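Local coordinates for protein putative polysaccharide deacetylase (Bdellovibrio bacteriovorus HD100, PDB 5JP6) that probably acts as a zinc-dependent carbohydrate esterase of family CE4, removing acetyl groups from peptidoglycan during the predator's attack on its prey, at residues Asn149-Asp154 and Arg168-Leu173; Asn157-Met160 and Gly164-Ala167; Arg319-Val324 and Tyr353-Ser358; Val332-Ile337 and Glu343-Phe348. The protein carries 1 engineered substitution. All blocks are in the same frame, centred on the assembly; numbering follows the deposited sequence. Where two conformers were deposited one is given.

Contact 1: residues Asn149-Asp154 and Arg168-Leu173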
# COMPACT_ATOMS: atom_id res chain seq x y z
N ASN A 149 -1.34 22.86 -0.62
CA ASN A 149 -1.94 22.85 0.71
C ASN A 149 -1.20 21.91 1.62
O ASN A 149 -1.56 20.76 1.77
CB ASN A 149 -3.41 22.44 0.60
CG ASN A 149 -4.22 22.83 1.82
OD1 ASN A 149 -3.68 23.01 2.93
ND2 ASN A 149 -5.52 22.94 1.63
N THR A 150 -0.13 22.44 2.21
CA THR A 150 0.69 21.73 3.17
C THR A 150 0.47 22.34 4.53
O THR A 150 0.65 23.54 4.71
CB THR A 150 2.18 21.76 2.74
OG1 THR A 150 2.31 21.05 1.46
CG2 THR A 150 3.06 21.12 3.78
N GLN A 151 0.13 21.48 5.50
CA GLN A 151 -0.21 21.89 6.84
C GLN A 151 0.75 21.22 7.81
O GLN A 151 0.94 20.01 7.81
CB GLN A 151 -1.65 21.55 7.14
CG GLN A 151 -2.64 22.35 6.29
CD GLN A 151 -4.08 22.01 6.56
OE1 GLN A 151 -4.47 21.68 7.67
NE2 GLN A 151 -4.89 22.11 5.54
N LYS A 152 1.32 22.04 8.69
CA LYS A 152 2.32 21.60 9.63
C LYS A 152 1.65 21.13 10.92
O LYS A 152 0.69 21.75 11.41
CB LYS A 152 3.31 22.71 9.96
CG LYS A 152 4.15 23.17 8.79
CD LYS A 152 4.97 24.39 9.18
CE LYS A 152 5.72 24.94 7.99
NZ LYS A 152 6.44 26.18 8.40
N ARG A 153 2.25 20.10 11.52
CA ARG A 153 1.80 19.56 12.81
C ARG A 153 3.03 19.38 13.70
O ARG A 153 4.05 18.91 13.25
CB ARG A 153 1.10 18.22 12.65
CG ARG A 153 -0.12 18.25 11.77
CD ARG A 153 -1.26 19.00 12.41
NE ARG A 153 -2.43 19.08 11.53
CZ ARG A 153 -2.72 20.11 10.74
NH1 ARG A 153 -1.93 21.18 10.65
NH2 ARG A 153 -3.82 20.05 9.99
N ASP A 154 2.93 19.80 14.94
CA ASP A 154 4.03 19.64 15.90
C ASP A 154 4.05 18.18 16.35
O ASP A 154 3.13 17.70 17.03
CB ASP A 154 3.85 20.62 17.07
CG ASP A 154 4.95 20.51 18.17
OD1 ASP A 154 5.88 19.75 18.02
OD2 ASP A 154 4.74 21.18 19.11
N ARG A 168 -13.06 21.21 6.54
CA ARG A 168 -14.09 20.56 5.74
C ARG A 168 -13.60 20.50 4.28
O ARG A 168 -12.97 21.45 3.75
CB ARG A 168 -15.45 21.25 5.85
CG ARG A 168 -15.51 22.66 5.27
CD ARG A 168 -16.94 23.27 5.33
NE ARG A 168 -17.94 22.47 4.61
CZ ARG A 168 -18.19 22.53 3.30
NH1 ARG A 168 -17.51 23.37 2.51
NH2 ARG A 168 -19.13 21.75 2.77
N LYS A 169 -13.87 19.35 3.66
CA LYS A 169 -13.58 19.06 2.26
C LYS A 169 -12.08 19.01 1.94
O LYS A 169 -11.66 19.13 0.79
CB LYS A 169 -14.37 19.95 1.30
CG LYS A 169 -15.87 19.79 1.55
CD LYS A 169 -16.73 20.30 0.46
CE LYS A 169 -16.91 19.25 -0.59
NZ LYS A 169 -17.91 19.72 -1.58
N GLU A 170 -11.30 18.77 2.99
CA GLU A 170 -9.87 18.47 2.82
C GLU A 170 -9.63 17.00 3.12
O GLU A 170 -10.11 16.48 4.13
CB GLU A 170 -9.02 19.36 3.73
CG GLU A 170 -9.03 20.82 3.34
CD GLU A 170 -8.13 21.71 4.17
OE1 GLU A 170 -7.72 21.31 5.30
OE2 GLU A 170 -7.81 22.81 3.68
N VAL A 171 -8.83 16.36 2.25
CA VAL A 171 -8.43 14.97 2.46
C VAL A 171 -6.93 14.83 2.32
O VAL A 171 -6.27 15.51 1.53
CB VAL A 171 -9.16 13.98 1.55
CG1 VAL A 171 -10.65 14.00 1.82
CG2 VAL A 171 -8.89 14.27 0.09
N VAL A 172 -6.39 13.95 3.16
CA VAL A 172 -4.97 13.60 3.16
C VAL A 172 -4.87 12.20 2.59
O VAL A 172 -5.50 11.27 3.08
CB VAL A 172 -4.39 13.62 4.59
CG1 VAL A 172 -2.90 13.33 4.59
CG2 VAL A 172 -4.65 14.91 5.30
N LEU A 173 -4.11 12.08 1.52
CA LEU A 173 -3.96 10.81 0.88
C LEU A 173 -2.74 10.06 1.41
O LEU A 173 -1.62 10.60 1.40
CB LEU A 173 -3.82 11.00 -0.62
CG LEU A 173 -4.97 11.78 -1.30
CD1 LEU A 173 -4.76 11.77 -2.78
CD2 LEU A 173 -6.36 11.24 -0.91
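Glu-170 CG stands anti to the carbonyl carbon (chi1 -68°) and the chain beyond it is extended, which carries the carboxylate out to the amides of Asn-149 and Gln-151. Strands 150-153 and 170-176 belong to the parallel sheet of the NodB-type polysaccharide deacetylase fold but are not paired with each other. Strand 358-364 runs between them, and all three carrying side chains rest on its Val-360. The nearest CA atoms, those of Asn-149 and Glu-170, are accordingly 9.3 Å apart, so the polar ends span an intervening strand.

Each carboxylate oxygen takes one amide across the contact. Gln-151 NE2 donates to Glu-170 OE1 at 3.0 Å along an almost in-plane N-H of its amide. Asn-149 ND2 gives to Glu-170 OE2 at 3.1 Å, arriving from above the carboxylate, 60° out of its plane. The side chains of Asn-149 and Glu-170 cross at about a right angle.

Gln-151 is held at both ends of its amide, which fixes the rotation of that group. Its NE2 also donates to Asn-149 OD1 at 3.0 Å, while its OE1 receives Arg-153 NH2 at 2.9 Å. Glu-170 OE1 has a further partner in the backbone N of Ala-167, a second donor on that oxygen and a third bond to the carboxylate. The bond from Gln-151 NE2 to Asn-149 OD1 is nearly straight, with an N-H...O angle of 175°.

Contact 2: residues Asn157-Met160 and Gly164-Ala167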
# COMPACT_ATOMS: atom_id res chain seq x y z
N ASN A 157 6.44 16.13 20.70
CA ASN A 157 6.04 15.14 21.76
C ASN A 157 4.89 14.32 21.24
O ASN A 157 3.96 13.97 21.94
CB ASN A 157 5.76 15.73 23.18
CG ASN A 157 5.45 14.62 24.25
OD1 ASN A 157 6.30 13.78 24.61
ND2 ASN A 157 4.20 14.62 24.74
N GLY A 158 5.04 13.91 19.98
CA GLY A 158 4.11 13.02 19.31
C GLY A 158 2.92 13.78 18.77
O GLY A 158 2.78 15.01 18.91
N TYR A 159 2.00 13.03 18.19
CA TYR A 159 0.84 13.60 17.53
C TYR A 159 -0.04 12.43 17.11
O TYR A 159 0.44 11.51 16.45
CB TYR A 159 1.27 14.41 16.30
CG TYR A 159 0.14 14.90 15.45
CD1 TYR A 159 -0.78 15.79 15.94
CD2 TYR A 159 0.01 14.50 14.13
CE1 TYR A 159 -1.82 16.25 15.14
CE2 TYR A 159 -1.01 14.97 13.34
CZ TYR A 159 -1.93 15.83 13.84
OH TYR A 159 -2.96 16.28 13.07
N MET A 160 -1.32 12.45 17.47
CA MET A 160 -2.21 11.37 17.11
C MET A 160 -3.18 11.88 16.05
O MET A 160 -3.98 12.78 16.32
CB MET A 160 -3.02 10.93 18.33
CG MET A 160 -4.10 9.87 18.03
SD MET A 160 -3.31 8.28 17.71
CE MET A 160 -4.17 7.79 16.19
N GLY A 164 -6.66 14.30 11.28
CA GLY A 164 -5.52 15.17 11.02
C GLY A 164 -5.72 16.66 11.17
O GLY A 164 -4.90 17.44 10.70
N ASP A 165 -6.82 17.06 11.79
CA ASP A 165 -7.13 18.47 12.08
C ASP A 165 -7.27 19.31 10.81
O ASP A 165 -7.11 20.54 10.82
CB ASP A 165 -6.10 19.08 13.05
CG ASP A 165 -5.97 18.28 14.33
OD1 ASP A 165 -6.94 18.23 15.07
OD2 ASP A 165 -4.92 17.66 14.56
N VAL A 166 -7.68 18.64 9.73
CA VAL A 166 -7.89 19.35 8.49
C VAL A 166 -9.29 19.98 8.43
O VAL A 166 -10.18 19.66 9.24
CB VAL A 166 -7.66 18.46 7.26
CG1 VAL A 166 -6.22 17.92 7.25
CG2 VAL A 166 -8.66 17.33 7.20
N ALA A 167 -9.49 20.88 7.46
CA ALA A 167 -10.76 21.60 7.28
C ALA A 167 -11.80 20.75 6.55
O ALA A 167 -11.46 19.70 5.96
CB ALA A 167 -10.53 22.92 6.55
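Tyr-159 has an extended backbone (phi -175°), whereas Gly-164 and Asp-165 both have positive phi, 78° and 63°, two consecutive residues in the left-handed helical region. The turn they make brings the Asp-165 side chain back to face the incoming phenol.

The contact is end-on for Tyr-159: its OH donates to Asp-165 OD2 at 2.8 Å, and this oxygen lies near the ring plane, at the edge. OD2 is used on its anti side, with the hydroxyl moderately out of the carboxylate plane. The same oxygen comes within 3.5 Å of Tyr-159 CE1.

Segment 157-160 runs into the short strand 160-161 and segment 164-167 follows it, leading to strand 170-176 of the deacetylase fold; the backbone of Tyr-159 bonds to Glu-298, in the strand that pairs with 160-161. Tyr-159 OH also approaches Gly-164 O at 3.3 Å, but the angle is too poor for a hydrogen bond, and that carbonyl is instead bonded by Arg-153 NH2. Arg-153 NE makes a weak hydrogen bond to Tyr-159 OH, so the hydroxyl has both a guanidinium and a carboxylate as neighbours, which may polarise it. A bound magnesium ion lies about 8 Å from the Tyr-159 side chain.

Contact 3: residues Arg319-Val324 and Tyr353-Ser358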
# COMPACT_ATOMS: atom_id res chain seq x y z
N ARG A 319 -16.69 2.85 -3.41
CA ARG A 319 -16.53 2.72 -1.97
C ARG A 319 -15.68 3.85 -1.38
O ARG A 319 -16.07 4.49 -0.40
CB ARG A 319 -15.93 1.38 -1.63
CG ARG A 319 -15.63 1.18 -0.17
CD ARG A 319 -16.80 1.44 0.77
NE ARG A 319 -17.97 0.62 0.52
CZ ARG A 319 -18.27 -0.54 1.10
NH1 ARG A 319 -17.48 -1.13 1.97
NH2 ARG A 319 -19.42 -1.12 0.79
N VAL A 320 -14.52 4.10 -1.99
CA VAL A 320 -13.67 5.13 -1.41
C VAL A 320 -14.34 6.51 -1.50
O VAL A 320 -14.28 7.31 -0.55
CB VAL A 320 -12.24 5.10 -1.97
CG1 VAL A 320 -12.16 5.58 -3.44
CG2 VAL A 320 -11.32 5.92 -1.10
N LEU A 321 -14.98 6.82 -2.63
CA LEU A 321 -15.63 8.12 -2.74
C LEU A 321 -16.87 8.23 -1.84
O LEU A 321 -17.10 9.28 -1.27
CB LEU A 321 -15.95 8.43 -4.20
CG LEU A 321 -14.73 8.71 -5.11
CD1 LEU A 321 -15.10 8.61 -6.58
CD2 LEU A 321 -14.14 10.08 -4.78
N ALA A 322 -17.63 7.14 -1.69
CA ALA A 322 -18.73 7.16 -0.72
C ALA A 322 -18.21 7.46 0.70
O ALA A 322 -18.79 8.25 1.43
CB ALA A 322 -19.48 5.84 -0.74
N ASN A 323 -17.06 6.89 1.06
CA ASN A 323 -16.51 7.11 2.37
C ASN A 323 -15.95 8.51 2.51
O ASN A 323 -16.06 9.12 3.57
CB ASN A 323 -15.45 6.05 2.70
CG ASN A 323 -16.06 4.72 3.07
OD1 ASN A 323 -17.24 4.62 3.40
ND2 ASN A 323 -15.25 3.67 2.99
N VAL A 324 -15.32 9.02 1.45
CA VAL A 324 -14.89 10.43 1.47
C VAL A 324 -16.09 11.32 1.75
O VAL A 324 -16.04 12.19 2.65
CB VAL A 324 -14.23 10.86 0.12
CG1 VAL A 324 -14.07 12.37 0.05
CG2 VAL A 324 -12.88 10.15 -0.07
N TYR A 353 -11.62 16.32 -7.16
CA TYR A 353 -11.71 17.65 -7.71
C TYR A 353 -13.17 18.03 -8.08
O TYR A 353 -13.68 19.08 -7.65
CB TYR A 353 -10.80 17.76 -8.93
CG TYR A 353 -10.79 19.12 -9.54
CD1 TYR A 353 -10.02 20.14 -8.98
CD2 TYR A 353 -11.51 19.39 -10.68
CE1 TYR A 353 -9.97 21.38 -9.55
CE2 TYR A 353 -11.47 20.64 -11.26
CZ TYR A 353 -10.71 21.62 -10.67
OH TYR A 353 -10.68 22.83 -11.27
N ASN A 354 -13.85 17.11 -8.77
CA ASN A 354 -15.23 17.32 -9.18
C ASN A 354 -16.17 17.55 -7.99
O ASN A 354 -17.15 18.34 -8.05
CB ASN A 354 -15.77 16.17 -10.04
CG ASN A 354 -15.18 16.10 -11.43
OD1 ASN A 354 -14.61 17.07 -11.93
ND2 ASN A 354 -15.31 14.91 -12.05
N ARG A 355 -15.89 16.84 -6.90
CA ARG A 355 -16.72 16.85 -5.70
C ARG A 355 -16.41 17.98 -4.74
O ARG A 355 -17.05 18.07 -3.69
CB ARG A 355 -16.65 15.48 -5.01
CG ARG A 355 -17.24 14.37 -5.88
CD ARG A 355 -16.81 13.00 -5.42
NE ARG A 355 -17.33 11.93 -6.28
CZ ARG A 355 -18.32 11.10 -5.99
NH1 ARG A 355 -19.02 11.22 -4.87
NH2 ARG A 355 -18.67 10.17 -6.87
N GLY A 356 -15.41 18.81 -5.07
CA GLY A 356 -15.07 19.99 -4.30
C GLY A 356 -14.08 19.77 -3.18
O GLY A 356 -13.94 20.61 -2.29
N TYR A 357 -13.37 18.65 -3.24
CA TYR A 357 -12.40 18.30 -2.21
C TYR A 357 -10.99 18.86 -2.62
O TYR A 357 -10.69 19.02 -3.82
CB TYR A 357 -12.41 16.77 -1.91
CG TYR A 357 -13.66 16.28 -1.21
CD1 TYR A 357 -14.80 15.89 -1.93
CD2 TYR A 357 -13.74 16.21 0.18
CE1 TYR A 357 -15.94 15.51 -1.28
CE2 TYR A 357 -14.90 15.82 0.80
CZ TYR A 357 -16.00 15.49 0.07
OH TYR A 357 -17.16 15.06 0.71
N SER A 358 -10.16 19.14 -1.61
CA SER A 358 -8.78 19.55 -1.81
C SER A 358 -7.84 18.56 -1.09
O SER A 358 -8.18 18.01 -0.06
CB SER A 358 -8.56 20.95 -1.23
OG SER A 358 -9.45 21.86 -1.82
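The guanidinium of Arg-355, covered on one face by Leu-321, is gripped by two salt bridges, NE to Glu-351 OE1 on its own helix and NH1 to Glu-325 OE2 on the facing one. Leu-321 CB lies over the centre of the group, 4.0 Å from Arg-355 CZ, and CD1 approaches Arg-355 NH2 at 3.9 Å. The other methyl, CD2, is 4.0 Å from both Arg-355 CD and NE, so the leucine lies across the end of the arginine chain.

Within the deacetylase fold the contact joins the C-terminal end of helix 339-354 to the flank of helix 313-327. Tyr-357 and Arg-355 are set on either side of Gly-356, the first residue to leave the helical conformation after helix 339-354. Gly-356 sits in a Schellman motif: phi there is 88°, and two bonds run back into the last turn, one of them from Gly-356 N to Tyr-353 O at 3.1 Å.

One helical turn on from Leu-321, Val-324 meets Tyr-357. With CG1 anti to the backbone N (chi1 168°), that methyl reaches over the phenol ring. It sits 3.6 Å from the ring centroid and only 12° off the normal, a CH-pi contact over the centre of the face rather than at an edge. The ring's hydroxyl is fixed separately, by a hydrogen bond to Glu-325 OE1.

Contact 4: residues Val332-Ile337 and Glu343-Phe348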
# COMPACT_ATOMS: atom_id res chain seq x y z
N VAL A 332 -7.24 9.39 4.23
CA VAL A 332 -7.63 8.23 3.42
C VAL A 332 -6.54 7.17 3.46
O VAL A 332 -5.37 7.50 3.21
CB VAL A 332 -7.84 8.63 1.94
CG1 VAL A 332 -8.38 7.43 1.13
CG2 VAL A 332 -8.79 9.82 1.84
N LEU A 333 -6.93 5.93 3.69
CA LEU A 333 -6.00 4.79 3.65
C LEU A 333 -6.05 4.06 2.30
O LEU A 333 -7.07 3.45 1.97
CB LEU A 333 -6.36 3.78 4.74
CG LEU A 333 -5.49 2.53 4.78
CD1 LEU A 333 -4.01 2.84 5.05
CD2 LEU A 333 -6.03 1.53 5.80
N PHE A 334 -4.91 4.10 1.59
CA PHE A 334 -4.67 3.35 0.33
C PHE A 334 -3.40 2.51 0.62
O PHE A 334 -2.63 2.76 1.56
CB PHE A 334 -4.41 4.26 -0.87
CG PHE A 334 -5.64 4.93 -1.46
CD1 PHE A 334 -6.70 4.18 -2.03
CD2 PHE A 334 -5.70 6.31 -1.51
CE1 PHE A 334 -7.75 4.83 -2.62
CE2 PHE A 334 -6.75 6.95 -2.14
CZ PHE A 334 -7.78 6.21 -2.65
N HIS A 335 -3.15 1.57 -0.29
CA HIS A 335 -1.89 0.83 -0.36
C HIS A 335 -1.31 0.98 -1.75
O HIS A 335 -1.96 0.60 -2.73
CB HIS A 335 -2.13 -0.64 -0.03
CG HIS A 335 -2.65 -0.87 1.36
ND1 HIS A 335 -3.99 -0.70 1.66
CD2 HIS A 335 -2.02 -1.15 2.53
CE1 HIS A 335 -4.14 -0.89 2.97
NE2 HIS A 335 -2.96 -1.17 3.50
N ASP A 336 -0.08 1.52 -1.86
CA ASP A 336 0.51 1.74 -3.20
C ASP A 336 1.03 0.38 -3.76
O ASP A 336 1.39 0.32 -4.93
CB ASP A 336 1.55 2.86 -3.28
CG ASP A 336 2.67 2.72 -2.29
OD1 ASP A 336 2.37 2.42 -1.11
OD2 ASP A 336 3.86 2.91 -2.67
N ILE A 337 0.99 -0.68 -2.97
CA ILE A 337 1.28 -2.04 -3.46
C ILE A 337 0.05 -2.74 -4.05
O ILE A 337 0.15 -3.88 -4.54
CB ILE A 337 1.93 -2.93 -2.36
CG1 ILE A 337 1.00 -3.14 -1.18
CG2 ILE A 337 3.24 -2.31 -1.90
CD1 ILE A 337 1.40 -4.26 -0.28
N GLU A 343 -4.45 1.80 -10.72
CA GLU A 343 -5.27 1.88 -11.91
C GLU A 343 -6.36 2.94 -11.80
O GLU A 343 -6.73 3.53 -12.80
CB GLU A 343 -5.94 0.52 -12.20
CG GLU A 343 -4.99 -0.61 -12.54
CD GLU A 343 -4.50 -0.57 -13.97
OE1 GLU A 343 -5.16 -0.01 -14.88
OE2 GLU A 343 -3.41 -1.18 -14.22
N ILE A 344 -6.91 3.13 -10.59
CA ILE A 344 -8.00 4.08 -10.40
C ILE A 344 -7.55 5.46 -9.93
O ILE A 344 -8.38 6.36 -9.79
CB ILE A 344 -9.09 3.55 -9.43
CG1 ILE A 344 -8.56 3.40 -7.99
CG2 ILE A 344 -9.67 2.24 -9.97
CD1 ILE A 344 -9.59 3.72 -6.95
N MET A 345 -6.24 5.65 -9.74
CA MET A 345 -5.81 6.88 -9.08
C MET A 345 -6.14 8.15 -9.89
O MET A 345 -6.67 9.13 -9.32
CB MET A 345 -4.35 6.81 -8.66
CG MET A 345 -3.90 7.94 -7.73
SD MET A 345 -4.89 8.10 -6.21
CE MET A 345 -4.79 6.45 -5.52
N PRO A 346 -5.85 8.16 -11.22
CA PRO A 346 -6.25 9.39 -11.94
C PRO A 346 -7.75 9.69 -11.85
O PRO A 346 -8.15 10.84 -11.65
CB PRO A 346 -5.83 9.08 -13.38
CG PRO A 346 -4.68 8.12 -13.22
CD PRO A 346 -5.04 7.24 -12.05
N GLN A 347 -8.56 8.65 -11.92
CA GLN A 347 -9.99 8.80 -11.89
C GLN A 347 -10.44 9.31 -10.48
O GLN A 347 -11.32 10.19 -10.33
CB GLN A 347 -10.66 7.49 -12.23
CG GLN A 347 -12.17 7.62 -12.35
CD GLN A 347 -12.61 8.10 -13.74
OE1 GLN A 347 -12.37 7.42 -14.70
NE2 GLN A 347 -13.19 9.28 -13.83
N PHE A 348 -9.82 8.76 -9.44
CA PHE A 348 -10.10 9.15 -8.07
C PHE A 348 -9.80 10.62 -7.85
O PHE A 348 -10.59 11.35 -7.26
CB PHE A 348 -9.30 8.28 -7.09
CG PHE A 348 -9.41 8.72 -5.66
CD1 PHE A 348 -10.58 8.54 -4.96
CD2 PHE A 348 -8.36 9.35 -5.01
CE1 PHE A 348 -10.69 8.92 -3.63
CE2 PHE A 348 -8.48 9.76 -3.70
CZ PHE A 348 -9.64 9.54 -3.02
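Phe-334 receives the methyl of Met-345 over one face of its ring. Met-345 CE is 4.0 Å from the ring centroid and 14° off the normal, which identifies a CH-pi contact displaced slightly toward the rim; the nearest ring atom is Phe-334 CE2, at 3.9 Å. The sulfur lies farther off and oblique, with SD 5.2 Å from the same centroid, so the Met-aromatic contact is made chiefly through the methyl. Bends at both outer torsions of Met-345 turn that methyl back to the ring. The opposite face of Phe-334 is met by Val-332 CG1 from its own strand, 3.6 Å above the ring plane, so the phenyl is sandwiched between two aliphatic groups.

Its edge is used as well. Phe-334 and Phe-348 form a T-shaped pair, their centroids 5.1 Å apart and their planes at 85°. Phe-334 is the edge: CZ points at the centre of the Phe-348 face, while CE2 comes within 3.7 Å of Phe-348 CE2. Phe-348 has CG anti to the backbone N (chi1 174°), which sends its ring from the helix toward the strand.

All three residues are buried. The geometry is that of a beta-alpha-beta crossover: strand 330-335 leads into helix 339-354 and then to strand 358-364, with strand 170-176 between the two parallel strands. The helix, kinked around Pro-346, is flanked here by helix 313-327, whose Val-320 touches both phenylalanines, and by helix 183-193, whose Ala-190 touches Met-345.

Contacts 1 and 2 adjoin, their centres 9 Å apart, and Arg-153 of contact 1 couples them. Lys-169 ties contact 1 to contact 3, with NZ on Arg-355 O and its own carbonyl on Ser-358 N, both at 2.8 Å. Contacts 3 and 4, 12 Å between centres, share helix 339-354, and Val-320 CG1 approaches Phe-348 CE1 at 3.7 Å. Contact 4 is also joined to contact 1 through adjacent strands, by Val-172 O and Val-332 N. It alone nears the metal site: the Phe-334 side chain is about 10 Å from the zinc ion and about 7 Å from that of Asp-176, which binds zinc in another structure of this protein but not here.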